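Local coordinates for OxyA protein (Actinoplanes teichomyceticus, PDB 5HH3) that is a heme-thiolate cytochrome P450 that probably catalyses a phenolic coupling step in the cyclisation of the peptide precursor of a glycopeptide antibiotic, at residues A255-Q260 with D327-T332; V14-L19 with T41-E46; K191-M196 with E227-A232. One frame throughout, in Å; residues are numbered along the deposited sequence.

Contact 1: A255-Q260 with D327-T332; sequences ADDPEQ and DRFDIT
In the meander, the irregular P450 loop ahead of the heme-binding cysteine segment, Gln260 reads two backbone groups of residues 327-332 with its side-chain amide. OE1 of Gln260 accepts the N-H of Ile331 at 2.9 Å, almost straight (177°). Its NE2 donates to Phe329 O at 2.8 Å; the acceptor lies in the amide plane, whereas the donor stands above the plane of the Phe329 carbonyl. A second N-H of NE2 goes to Asp257 OD2 at 2.9 Å, reached from above the carboxylate plane, so bonds on both ends of the amide fix its rotation. Gln260 lies in the first turn of helix 258-266, just after the break at Asp257 that ends the long helix 225-256, the I-helix, and the contact ties this break to the meander. The Phe329 ring, its CG anti to the backbone N (chi1 179°), and the amide slide past each other in opposite directions, their planes 31° apart, with NE2 of Gln260 3.6 Å from CD2 of Phe329; OD2 of Asp257 comes to the ring edge. CG2 of Ile331 packs 3.4 Å from Gln260 OE1. Asp330 OD1 closes an Asx turn on Thr332 N and takes a bond from Thr332 OG1 at 2.8 Å. Helix 274-282, the K-helix, supplies its ExxR pair: Glu277 accepts the N-H of Asp330 and touches Phe329, and Arg280 forms a salt bridge with Asp327.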
loop_
_atom_site.group_PDB
_atom_site.type_symbol
_atom_site.label_atom_id
_atom_site.label_comp_id
_atom_site.label_asym_id
_atom_site.label_seq_id
_atom_site.Cartn_x
_atom_site.Cartn_y
_atom_site.Cartn_z
ATOM N N ALA B 255 0.725 14.397 -32.429
ATOM C CA ALA B 255 -0.432 15.252 -32.701
ATOM C C ALA B 255 -0.268 16.677 -32.084
ATOM O O ALA B 255 -0.649 17.674 -32.688
ATOM C CB ALA B 255 -1.716 14.581 -32.215
ATOM N N ASP B 256 0.335 16.763 -30.906
ATOM C CA ASP B 256 0.558 18.033 -30.236
ATOM C C ASP B 256 1.642 18.897 -30.897
ATOM O O ASP B 256 1.522 20.117 -30.913
ATOM C CB ASP B 256 0.915 17.799 -28.763
ATOM C CG ASP B 256 0.864 19.076 -27.945
ATOM O OD1 ASP B 256 -0.236 19.590 -27.691
ATOM O OD2 ASP B 256 1.931 19.584 -27.573
ATOM N N ASP B 257 2.700 18.284 -31.422
ATOM C CA ASP B 257 3.812 19.036 -32.006
ATOM C C ASP B 257 4.192 18.459 -33.375
ATOM O O ASP B 257 5.278 17.903 -33.545
ATOM C CB ASP B 257 5.004 19.059 -31.049
ATOM C CG ASP B 257 6.002 20.197 -31.362
ATOM O OD1 ASP B 257 5.912 20.826 -32.423
ATOM O OD2 ASP B 257 6.904 20.453 -30.542
ATOM N N PRO B 258 3.298 18.618 -34.371
ATOM C CA PRO B 258 3.533 17.999 -35.670
ATOM C C PRO B 258 4.795 18.491 -36.420
ATOM O O PRO B 258 5.387 17.718 -37.185
ATOM C CB PRO B 258 2.246 18.324 -36.445
ATOM C CG PRO B 258 1.700 19.547 -35.790
ATOM C CD PRO B 258 2.039 19.394 -34.349
ATOM N N GLU B 259 5.213 19.740 -36.199
ATOM C CA GLU B 259 6.339 20.300 -36.959
ATOM C C GLU B 259 7.676 19.612 -36.665
ATOM O O GLU B 259 8.465 19.371 -37.570
ATOM C CB GLU B 259 6.414 21.824 -36.801
ATOM C CG GLU B 259 5.247 22.510 -37.511
ATOM C CD GLU B 259 5.172 24.013 -37.318
ATOM O OE1 GLU B 259 5.623 24.513 -36.271
ATOM O OE2 GLU B 259 4.631 24.697 -38.218
ATOM N N GLN B 260 7.900 19.213 -35.424
ATOM C CA GLN B 260 9.137 18.498 -35.084
ATOM C C GLN B 260 9.177 17.095 -35.677
ATOM O O GLN B 260 10.226 16.642 -36.123
ATOM C CB GLN B 260 9.326 18.458 -33.585
ATOM C CG GLN B 260 9.386 19.854 -32.981
ATOM C CD GLN B 260 10.264 19.915 -31.767
ATOM O OE1 GLN B 260 11.399 19.448 -31.790
ATOM N NE2 GLN B 260 9.761 20.505 -30.704
ATOM N N ASP B 327 14.666 22.621 -21.343
ATOM C CA ASP B 327 13.912 21.377 -21.091
ATOM C C ASP B 327 12.817 21.044 -22.119
ATOM O O ASP B 327 12.366 19.887 -22.184
ATOM C CB ASP B 327 13.282 21.426 -19.701
ATOM C CG ASP B 327 12.545 20.155 -19.354
ATOM O OD1 ASP B 327 13.202 19.084 -19.274
ATOM O OD2 ASP B 327 11.305 20.233 -19.183
ATOM N N ARG B 328 12.394 22.029 -22.920
ATOM C CA ARG B 328 11.297 21.824 -23.867
ATOM C C ARG B 328 11.662 20.760 -24.898
ATOM O O ARG B 328 12.849 20.560 -25.218
ATOM C CB ARG B 328 10.900 23.129 -24.563
ATOM C CG ARG B 328 10.209 24.122 -23.639
ATOM C CD ARG B 328 9.950 25.444 -24.344
ATOM N NE ARG B 328 9.559 26.466 -23.364
ATOM C CZ ARG B 328 9.767 27.777 -23.478
ATOM N NH1 ARG B 328 10.375 28.294 -24.537
ATOM N NH2 ARG B 328 9.371 28.584 -22.497
ATOM N N PHE B 329 10.652 20.046 -25.381
ATOM C CA PHE B 329 10.873 19.006 -26.402
ATOM C C PHE B 329 11.566 19.602 -27.627
ATOM O O PHE B 329 11.080 20.551 -28.209
ATOM C CB PHE B 329 9.551 18.355 -26.814
ATOM C CG PHE B 329 9.695 17.308 -27.860
ATOM C CD1 PHE B 329 10.547 16.234 -27.666
ATOM C CD2 PHE B 329 8.980 17.395 -29.058
ATOM C CE1 PHE B 329 10.686 15.252 -28.632
ATOM C CE2 PHE B 329 9.111 16.415 -30.029
ATOM C CZ PHE B 329 9.972 15.348 -29.826
ATOM N N ASP B 330 12.717 19.044 -27.976
ATOM C CA ASP B 330 13.537 19.548 -29.079
ATOM C C ASP B 330 14.199 18.349 -29.732
ATOM O O ASP B 330 15.226 17.850 -29.271
ATOM C CB ASP B 330 14.575 20.550 -28.586
ATOM C CG ASP B 330 15.524 21.019 -29.691
ATOM O OD1 ASP B 330 15.309 20.732 -30.880
ATOM O OD2 ASP B 330 16.520 21.676 -29.356
ATOM N N ILE B 331 13.592 17.907 -30.821
ATOM C CA ILE B 331 14.000 16.704 -31.513
ATOM C C ILE B 331 15.428 16.763 -32.110
ATOM O O ILE B 331 15.991 15.717 -32.435
ATOM C CB ILE B 331 12.943 16.351 -32.592
ATOM C CG1 ILE B 331 13.004 14.869 -32.952
ATOM C CG2 ILE B 331 13.075 17.244 -33.821
ATOM C CD1 ILE B 331 11.694 14.370 -33.519
ATOM N N THR B 332 16.001 17.965 -32.248
ATOM C CA THR B 332 17.376 18.151 -32.760
ATOM C C THR B 332 18.450 18.229 -31.655
ATOM O O THR B 332 19.623 18.421 -31.966
ATOM C CB THR B 332 17.509 19.452 -33.592
ATOM O OG1 THR B 332 17.427 20.581 -32.718
ATOM C CG2 THR B 332 16.416 19.567 -34.673
#

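Contact 2: V14-L19 with T41-E46; sequences VRAAEL and TTLGTE
Leu19 and Leu43 both hold CG anti to the carbonyl carbon (chi1 -68° and -65°), and chi2, near 170° in both, sets their branches; the two side chains slide past each other in opposite directions, with Leu19 CD1 3.6 Å from Leu43 CD2. The other branch of Leu43, CD1, rests 4.1 Å from Ala16 CB, so one leucine spans neighbouring turns of helix 8-19. Arg15 reaches along the strand from Leu43 toward Gly44. Its chain is extended from CG to NE and passes the backbone of Leu43, with CD 3.7 Å from Leu43 O and NH1 4.0 Å from Gly44 CA, contacts of packing rather than of hydrogen bonding. The guanidinium finds its polar partner in its own helix, where NH1 bonds to Asn12 OD1. Leu43 and Gly44 form a classic beta bulge opposite Ala54 of strand 53-57, at the outermost strand of the five-stranded sheet of the P450 fold; the chain turns a corner at Leu43, which points its side chain to the helix. Gly44, lacking a side chain, lets the arginine lie close to its backbone. Leu19 reaches further, to Gln30 and Leu34 of helix 29-37 and to Leu56. On the same helix, Val14 and Glu18 pack against Trp87 and Leu77 of the second subunit.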
loop_
_atom_site.group_PDB
_atom_site.type_symbol
_atom_site.label_atom_id
_atom_site.label_comp_id
_atom_site.label_asym_id
_atom_site.label_seq_id
_atom_site.Cartn_x
_atom_site.Cartn_y
_atom_site.Cartn_z
ATOM N N VAL B 14 2.276 5.756 -1.643
ATOM C CA VAL B 14 1.168 6.647 -1.999
ATOM C C VAL B 14 1.661 8.076 -2.223
ATOM O O VAL B 14 1.321 8.683 -3.208
ATOM C CB VAL B 14 0.062 6.668 -0.904
ATOM C CG1 VAL B 14 -0.954 7.773 -1.182
ATOM C CG2 VAL B 14 -0.656 5.334 -0.835
ATOM N N ARG B 15 2.442 8.596 -1.285
ATOM C CA ARG B 15 2.951 9.959 -1.383
ATOM C C ARG B 15 3.828 10.093 -2.627
ATOM O O ARG B 15 3.698 11.076 -3.350
ATOM C CB ARG B 15 3.741 10.350 -0.144
ATOM C CG ARG B 15 2.903 10.540 1.109
ATOM C CD ARG B 15 3.849 10.728 2.291
ATOM N NE ARG B 15 3.116 10.980 3.527
ATOM C CZ ARG B 15 3.436 10.527 4.741
ATOM N NH1 ARG B 15 4.482 9.734 4.940
ATOM N NH2 ARG B 15 2.671 10.851 5.764
ATOM N N ALA B 16 4.675 9.092 -2.904
ATOM C CA ALA B 16 5.513 9.148 -4.103
ATOM C C ALA B 16 4.671 9.142 -5.387
ATOM O O ALA B 16 4.957 9.903 -6.329
ATOM C CB ALA B 16 6.552 8.033 -4.123
ATOM N N ALA B 17 3.615 8.327 -5.413
ATOM C CA ALA B 17 2.730 8.251 -6.587
ATOM C C ALA B 17 2.031 9.609 -6.877
ATOM O O ALA B 17 2.046 10.063 -8.018
ATOM C CB ALA B 17 1.701 7.132 -6.439
ATOM N N GLU B 18 1.468 10.243 -5.850
ATOM C CA GLU B 18 0.888 11.585 -5.963
ATOM C C GLU B 18 1.840 12.605 -6.593
ATOM O O GLU B 18 1.399 13.425 -7.369
ATOM C CB GLU B 18 0.448 12.155 -4.603
ATOM C CG GLU B 18 -0.867 11.650 -4.059
ATOM C CD GLU B 18 -2.088 12.066 -4.885
ATOM O OE1 GLU B 18 -2.875 12.915 -4.400
ATOM O OE2 GLU B 18 -2.282 11.514 -5.995
ATOM N N LEU B 19 3.121 12.532 -6.242
ATOM C CA LEU B 19 4.146 13.423 -6.787
ATOM C C LEU B 19 4.465 13.188 -8.258
ATOM O O LEU B 19 5.050 14.047 -8.890
ATOM C CB LEU B 19 5.443 13.324 -5.958
ATOM C CG LEU B 19 5.321 13.892 -4.542
ATOM C CD1 LEU B 19 6.531 13.588 -3.686
ATOM C CD2 LEU B 19 5.082 15.384 -4.570
ATOM N N THR B 41 15.106 14.761 -0.849
ATOM C CA THR B 41 14.160 15.276 0.165
ATOM C C THR B 41 13.410 14.125 0.866
ATOM O O THR B 41 13.416 12.992 0.403
ATOM C CB THR B 41 13.128 16.244 -0.457
ATOM O OG1 THR B 41 12.446 15.602 -1.555
ATOM C CG2 THR B 41 13.825 17.487 -0.983
ATOM N N THR B 42 12.778 14.418 1.996
ATOM C CA THR B 42 12.038 13.402 2.740
ATOM C C THR B 42 10.588 13.348 2.281
ATOM O O THR B 42 9.958 14.375 2.058
ATOM C CB THR B 42 12.029 13.668 4.231
ATOM O OG1 THR B 42 11.472 14.947 4.442
ATOM C CG2 THR B 42 13.415 13.673 4.802
ATOM N N LEU B 43 10.077 12.131 2.127
ATOM C CA LEU B 43 8.663 11.896 1.989
ATOM C C LEU B 43 8.036 11.794 3.342
ATOM O O LEU B 43 6.933 12.292 3.555
ATOM C CB LEU B 43 8.405 10.610 1.208
ATOM C CG LEU B 43 8.863 10.606 -0.236
ATOM C CD1 LEU B 43 8.765 9.195 -0.814
ATOM C CD2 LEU B 43 8.026 11.600 -1.022
ATOM N N GLY B 44 8.737 11.167 4.280
ATOM C CA GLY B 44 8.198 11.021 5.620
ATOM C C GLY B 44 9.091 10.199 6.524
ATOM O O GLY B 44 9.999 9.505 6.044
ATOM N N THR B 45 8.815 10.273 7.820
ATOM C CA THR B 45 9.636 9.634 8.836
ATOM C C THR B 45 8.731 9.028 9.892
ATOM O O THR B 45 7.754 9.648 10.310
ATOM C CB THR B 45 10.623 10.677 9.467
ATOM O OG1 THR B 45 11.502 11.193 8.443
ATOM C CG2 THR B 45 11.491 10.069 10.526
ATOM N N GLU B 46 9.082 7.838 10.376
ATOM C CA GLU B 46 8.394 7.255 11.532
ATOM C C GLU B 46 8.835 8.041 12.766
ATOM O O GLU B 46 10.043 8.240 12.975
ATOM C CB GLU B 46 8.763 5.779 11.707
ATOM C CG GLU B 46 8.449 4.946 10.498
ATOM C CD GLU B 46 8.805 3.486 10.700
ATOM O OE1 GLU B 46 10.008 3.169 10.895
ATOM O OE2 GLU B 46 7.874 2.674 10.655
#

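Contact 3: K191-M196 with E227-A232; sequences KFMTYM and ELTGVA
Thr229 OG1 sits 3.5 Å from Met196 CB while making a weak hydrogen bond to the carbonyl O of Asp225, one turn earlier in its own helix. The hydroxyl is thus turned back to the backbone with the CB of Met196 beside it, and no hydrogen bond crosses between residues 191-196 and 227-232. Its chi1 of -76° sets OG1 anti to the carbonyl carbon, and CG2 takes the position anti to the backbone N, from which it reaches the thioether of Met193. There SD of Met193 lies 3.5 Å from CG2 of Thr229, and CE stays within 4.2 Å of the same methyl; the two side chains cross at about a right angle. The bend of Met193 at chi2 (-67°) puts SD beside Thr229, and that at chi3 places CE. Here helix 182-205, the P450 G-helix, passes over the early part of helix 225-256, the I-helix, with local axes 10.7 Å apart and an angle of 120° between their directions, a separation bridged by side chains. Met196 is bent in the same way and ends with CE 3.7 Å from Ala232 CB. Its CG also lies 3.7 Å above one face of the Phe192 ring, offset toward the rim, so the methionine fills the gap between Phe192 of its own helix and Ala232 of helix 225-256. Phe192 CE2 approaches Thr229 CG2 more loosely, at 4.4 Å, and the ring continues into Leu169 and Leu173 of helix 163-178, the F-helix. Phe212 of helix 211-219 touches both Met196 and Ala232, adding a fourth helix to the apolar cluster. The side chain of Ala232 is about 10 Å from the heme.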
loop_
_atom_site.group_PDB
_atom_site.type_symbol
_atom_site.label_atom_id
_atom_site.label_comp_id
_atom_site.label_asym_id
_atom_site.label_seq_id
_atom_site.Cartn_x
_atom_site.Cartn_y
_atom_site.Cartn_z
ATOM N N LYS B 191 -5.206 -21.148 -17.309
ATOM C CA LYS B 191 -5.293 -21.211 -18.768
ATOM C C LYS B 191 -3.974 -20.709 -19.371
ATOM O O LYS B 191 -3.423 -21.327 -20.278
ATOM C CB LYS B 191 -6.494 -20.401 -19.266
ATOM C CG LYS B 191 -6.997 -20.792 -20.644
ATOM C CD LYS B 191 -8.515 -20.727 -20.704
ATOM C CE LYS B 191 -9.019 -20.815 -22.135
ATOM N NZ LYS B 191 -8.662 -19.607 -22.936
ATOM N N PHE B 192 -3.459 -19.612 -18.831
ATOM C CA PHE B 192 -2.147 -19.082 -19.228
ATOM C C PHE B 192 -1.008 -20.079 -18.950
ATOM O O PHE B 192 -0.203 -20.374 -19.832
ATOM C CB PHE B 192 -1.885 -17.752 -18.516
ATOM C CG PHE B 192 -0.565 -17.132 -18.854
ATOM C CD1 PHE B 192 -0.407 -16.405 -20.022
ATOM C CD2 PHE B 192 0.530 -17.276 -18.005
ATOM C CE1 PHE B 192 0.813 -15.830 -20.345
ATOM C CE2 PHE B 192 1.751 -16.704 -18.322
ATOM C CZ PHE B 192 1.893 -15.982 -19.499
ATOM N N MET B 193 -0.973 -20.605 -17.728
ATOM C CA MET B 193 0.067 -21.554 -17.290
ATOM C C MET B 193 0.124 -22.867 -18.065
ATOM O O MET B 193 1.216 -23.368 -18.341
ATOM C CB MET B 193 -0.103 -21.878 -15.801
ATOM C CG MET B 193 0.274 -20.738 -14.872
ATOM S SD MET B 193 2.039 -20.385 -14.908
ATOM C CE MET B 193 2.713 -21.907 -14.221
ATOM N N THR B 194 -1.041 -23.436 -18.381
ATOM C CA THR B 194 -1.110 -24.678 -19.149
ATOM C C THR B 194 -0.564 -24.467 -20.560
ATOM O O THR B 194 0.128 -25.333 -21.090
ATOM C CB THR B 194 -2.552 -25.232 -19.239
ATOM O OG1 THR B 194 -3.108 -25.335 -17.926
ATOM C CG2 THR B 194 -2.582 -26.609 -19.898
ATOM N N TYR B 195 -0.879 -23.321 -21.165
ATOM C CA TYR B 195 -0.317 -22.982 -22.470
ATOM C C TYR B 195 1.219 -22.871 -22.374
ATOM O O TYR B 195 1.937 -23.534 -23.122
ATOM C CB TYR B 195 -0.930 -21.688 -23.016
ATOM C CG TYR B 195 -0.521 -21.397 -24.443
ATOM C CD1 TYR B 195 0.691 -20.776 -24.714
ATOM C CD2 TYR B 195 -1.330 -21.766 -25.525
ATOM C CE1 TYR B 195 1.091 -20.510 -26.005
ATOM C CE2 TYR B 195 -0.933 -21.503 -26.832
ATOM C CZ TYR B 195 0.285 -20.863 -27.055
ATOM O OH TYR B 195 0.744 -20.576 -28.306
ATOM N N MET B 196 1.714 -22.076 -21.429
ATOM C CA MET B 196 3.167 -21.858 -21.290
ATOM C C MET B 196 3.951 -23.131 -20.942
ATOM O O MET B 196 5.048 -23.344 -21.465
ATOM C CB MET B 196 3.465 -20.775 -20.250
ATOM C CG MET B 196 2.960 -19.386 -20.609
ATOM S SD MET B 196 3.414 -18.747 -22.239
ATOM C CE MET B 196 5.152 -19.156 -22.239
ATOM N N GLU B 227 10.698 -20.184 -14.063
ATOM C CA GLU B 227 11.464 -18.992 -14.425
ATOM C C GLU B 227 11.211 -18.558 -15.880
ATOM O O GLU B 227 11.016 -17.374 -16.132
ATOM C CB GLU B 227 12.960 -19.206 -14.167
ATOM C CG GLU B 227 13.323 -19.126 -12.680
ATOM C CD GLU B 227 14.720 -19.634 -12.356
ATOM O OE1 GLU B 227 15.198 -20.608 -12.989
ATOM O OE2 GLU B 227 15.350 -19.047 -11.447
ATOM N N LEU B 228 11.216 -19.499 -16.820
ATOM C CA LEU B 228 10.877 -19.198 -18.235
ATOM C C LEU B 228 9.475 -18.600 -18.368
ATOM O O LEU B 228 9.286 -17.587 -19.011
ATOM C CB LEU B 228 10.964 -20.446 -19.115
ATOM C CG LEU B 228 12.383 -20.929 -19.404
ATOM C CD1 LEU B 228 12.341 -22.359 -19.903
ATOM C CD2 LEU B 228 13.102 -20.024 -20.395
ATOM N N THR B 229 8.517 -19.243 -17.729
ATOM C CA THR B 229 7.133 -18.789 -17.700
ATOM C C THR B 229 7.020 -17.412 -17.106
ATOM O O THR B 229 6.309 -16.563 -17.646
ATOM C CB THR B 229 6.233 -19.813 -16.952
ATOM O OG1 THR B 229 6.010 -20.918 -17.819
ATOM C CG2 THR B 229 4.878 -19.228 -16.588
ATOM N N GLY B 230 7.731 -17.192 -16.004
ATOM C CA GLY B 230 7.761 -15.903 -15.342
ATOM C C GLY B 230 8.287 -14.796 -16.223
ATOM O O GLY B 230 7.743 -13.685 -16.225
ATOM N N VAL B 231 9.330 -15.084 -16.992
ATOM C CA VAL B 231 9.884 -14.074 -17.898
ATOM C C VAL B 231 8.877 -13.768 -19.019
ATOM O O VAL B 231 8.657 -12.593 -19.331
ATOM C CB VAL B 231 11.247 -14.479 -18.493
ATOM C CG1 VAL B 231 11.759 -13.397 -19.436
ATOM C CG2 VAL B 231 12.262 -14.691 -17.374
ATOM N N ALA B 232 8.268 -14.811 -19.594
ATOM C CA ALA B 232 7.233 -14.627 -20.617
ATOM C C ALA B 232 6.080 -13.749 -20.136
ATOM O O ALA B 232 5.676 -12.827 -20.835
ATOM C CB ALA B 232 6.703 -15.961 -21.114
#

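Overall arrangement
Along the chain contact 2 comes first, then contact 3, then contact 1, each closing before the next opens, and no two touch. Contacts 1 and 3 share helix 225-256: contact 3 uses its early turns and contact 1 lies at its C-terminal end, where the chain passes into helix 258-266, with centres 40 Å apart on opposite sides of the chain's centre. Contact 2 lies 32 Å from contact 1 and 36 Å from contact 3, centre to centre. The three therefore join different outer parts of the P450 fold: the helical layer of helix 182-205, the meander, and the edge of the mixed sheet, where helix 8-19 meets strand 40-45.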